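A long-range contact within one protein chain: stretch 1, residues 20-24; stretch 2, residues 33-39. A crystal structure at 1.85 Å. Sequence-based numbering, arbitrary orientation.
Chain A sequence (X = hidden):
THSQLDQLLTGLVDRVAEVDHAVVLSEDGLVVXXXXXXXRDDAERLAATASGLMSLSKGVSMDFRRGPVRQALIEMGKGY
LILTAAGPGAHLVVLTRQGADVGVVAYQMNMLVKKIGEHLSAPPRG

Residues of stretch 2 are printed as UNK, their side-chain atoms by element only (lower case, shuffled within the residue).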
# COMPACT_ATOMS: atom_id res chain seq x y z
N ASP A 20 8.13 0.98 -2.97
CA ASP A 20 8.81 1.91 -2.08
C ASP A 20 8.20 1.99 -0.65
O ASP A 20 8.94 2.03 0.35
CB ASP A 20 8.86 3.29 -2.73
CG ASP A 20 9.92 3.41 -3.83
OD1 ASP A 20 10.81 2.53 -3.96
OD2 ASP A 20 9.86 4.42 -4.56
N HIS A 21 6.87 2.04 -0.56
CA HIS A 21 6.18 2.12 0.73
C HIS A 21 4.87 1.37 0.65
O HIS A 21 4.33 1.19 -0.45
CB HIS A 21 5.88 3.58 1.14
CG HIS A 21 7.05 4.51 1.03
ND1 HIS A 21 8.15 4.42 1.86
CD2 HIS A 21 7.29 5.55 0.20
CE1 HIS A 21 9.03 5.34 1.53
NE2 HIS A 21 8.53 6.05 0.52
N ALA A 22 4.35 0.96 1.81
CA ALA A 22 3.07 0.28 1.92
C ALA A 22 2.36 0.62 3.22
O ALA A 22 3.00 0.76 4.27
CB ALA A 22 3.27 -1.24 1.79
N VAL A 23 1.04 0.75 3.15
CA VAL A 23 0.21 0.92 4.35
C VAL A 23 -1.04 0.08 4.23
O VAL A 23 -1.46 -0.29 3.12
CB VAL A 23 -0.23 2.41 4.57
CG1 VAL A 23 0.96 3.31 4.77
CG2 VAL A 23 -1.08 2.94 3.40
N VAL A 24 -1.65 -0.20 5.38
CA VAL A 24 -2.99 -0.77 5.41
C VAL A 24 -3.90 0.22 6.15
O VAL A 24 -3.59 0.66 7.26
CB VAL A 24 -3.02 -2.14 6.08
CG1 VAL A 24 -4.47 -2.61 6.26
CG2 VAL A 24 -2.21 -3.17 5.26
N UNK A 33 -1.52 -0.06 9.85
CA UNK A 33 -0.20 -0.65 9.75
C UNK A 33 0.56 0.05 8.65
O UNK A 33 -0.06 0.53 7.68
c UNK A 33 -0.34 -2.13 9.39
o UNK A 33 0.90 -2.79 9.41
N UNK A 34 1.88 0.13 8.79
CA UNK A 34 2.73 0.70 7.73
C UNK A 34 4.10 0.03 7.69
O UNK A 34 4.55 -0.52 8.70
c UNK A 34 4.19 4.44 10.80
c UNK A 34 3.64 2.63 9.17
c UNK A 34 2.89 2.23 7.91
n UNK A 34 5.69 4.33 10.82
c UNK A 34 3.62 4.11 9.42
N UNK A 35 4.76 0.07 6.53
CA UNK A 35 6.16 -0.36 6.46
C UNK A 35 7.03 0.53 7.37
O UNK A 35 6.85 1.74 7.40
c UNK A 35 6.67 -0.38 5.01
o UNK A 35 6.22 0.74 4.27
N UNK A 36 7.97 -0.09 8.09
CA UNK A 36 8.61 0.57 9.24
C UNK A 36 9.53 1.78 8.93
O UNK A 36 9.82 2.65 9.86
c UNK A 36 8.36 -1.56 10.57
c UNK A 36 9.31 -0.45 10.18
o UNK A 36 10.48 -1.00 9.55
N UNK A 37 9.99 1.85 7.63
CA UNK A 37 10.77 3.02 7.18
C UNK A 37 9.95 4.12 6.52
O UNK A 37 10.51 4.99 5.83
N UNK A 38 8.63 4.08 6.75
CA UNK A 38 7.67 5.05 6.19
C UNK A 38 7.19 5.95 7.33
O UNK A 38 6.37 5.52 8.14
c UNK A 38 5.64 5.02 4.58
c UNK A 38 3.52 5.26 3.40
c UNK A 38 6.49 4.26 5.58
c UNK A 38 4.33 4.61 4.34
c UNK A 38 4.01 6.35 2.70
c UNK A 38 5.32 6.76 2.93
c UNK A 38 6.13 6.10 3.86
N UNK A 39 7.72 7.17 7.40
CA UNK A 39 7.37 8.12 8.48
C UNK A 39 5.87 8.38 8.59
O UNK A 39 5.16 8.33 7.59
c UNK A 39 9.59 9.51 8.59
c UNK A 39 8.10 9.45 8.28
c UNK A 39 10.16 10.81 8.05
c UNK A 39 9.84 9.39 10.08
O HOH W 1 8.66 2.21 3.77

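Position 33 carries one carbon and then one oxygen, the short side chain of a hydroxyl residue. Its backbone pairs with Val-24 in an antiparallel, hydrogen-bonded register: Val-24 N donates to the backbone O of position 33 at 2.9 Å, while the return bond, from N of position 33 to Val-24 O, is weak at 3.4 Å. The CB of position 33 lies 4.3 Å from Val-24 CB on the same face of the sheet, and the hydroxyl is satisfied elsewhere in the structure. This is Ser-33.

Position 34 has four carbons in a row ending in a nitrogen, with no fork. Its CB sits 3.8 Å from Val-23 CG1, since the two residues form the non-hydrogen-bonded pair of the ladder, with the CA of position 34 and Val-23 CA 4.2 Å apart. Such pairs bring the chains close, and the CA of position 34 accordingly makes a CA-H...O contact of 3.5 Å with Ala-22 O. The rest of the chain leads away from stretch 1. A long unbranched chain ending in an amine is Lys-34.

Position 35 again shows one carbon and one oxygen, but here CB points toward stretch 1. The backbone N donates to Ala-22 O at 2.9 Å, and the side-chain oxygen accepts from Ala-22 N at 3.1 Å. A side chain thus takes the acceptor role that a backbone carbonyl would fill in a regular ladder, just where the strand ends. A two-atom side chain with a hydroxyl is Ser-35, in the p rotamer; water 1 links its OG (2.9 Å) to His-21 ND1 (3.0 Å).

Position 36 has one carbon bearing an oxygen and a second carbon, a beta-branched hydroxyl residue. It points away and touches nothing on stretch 1: Thr-36.

Position 37 has no side-chain atoms, so it is Gly-37. An ideal CB would find room with respect to stretch 1, so crowding there does not explain the glycine.

Position 38 has one carbon followed by a ring of six carbons, with no oxygen on it. The ring lies over His-21, its plane 7° from that of the imidazole, and one edge reaches Val-23. This is Phe-38. Its backbone N donates to Ser-35 O at 3.0 Å, closing a type I turn, and its O accepts from Lys-34 NZ at 3.0 Å.

Position 39 has four carbons, forked at the second, and no contact with stretch 1. It is Leu-39, at the N-cap position before a helix.

The contact works in two parts. A short antiparallel ladder fixes the register, and Ser-35 extends it by one more pair of hydrogen bonds, one of them through its side chain. The turn then brings Phe-38 back against stretch 1, where its ring stacks, offset, on His-21 with centroids 4.2 Å apart. His-21 CB lies 3.4 Å from the centroid of the Phe-38 ring, almost exactly on its normal, while Val-23 CG1 meets Phe-38 CE1 at the ring edge, 3.5 Å away.

Stretch 2 (33-39) SKSTGFL
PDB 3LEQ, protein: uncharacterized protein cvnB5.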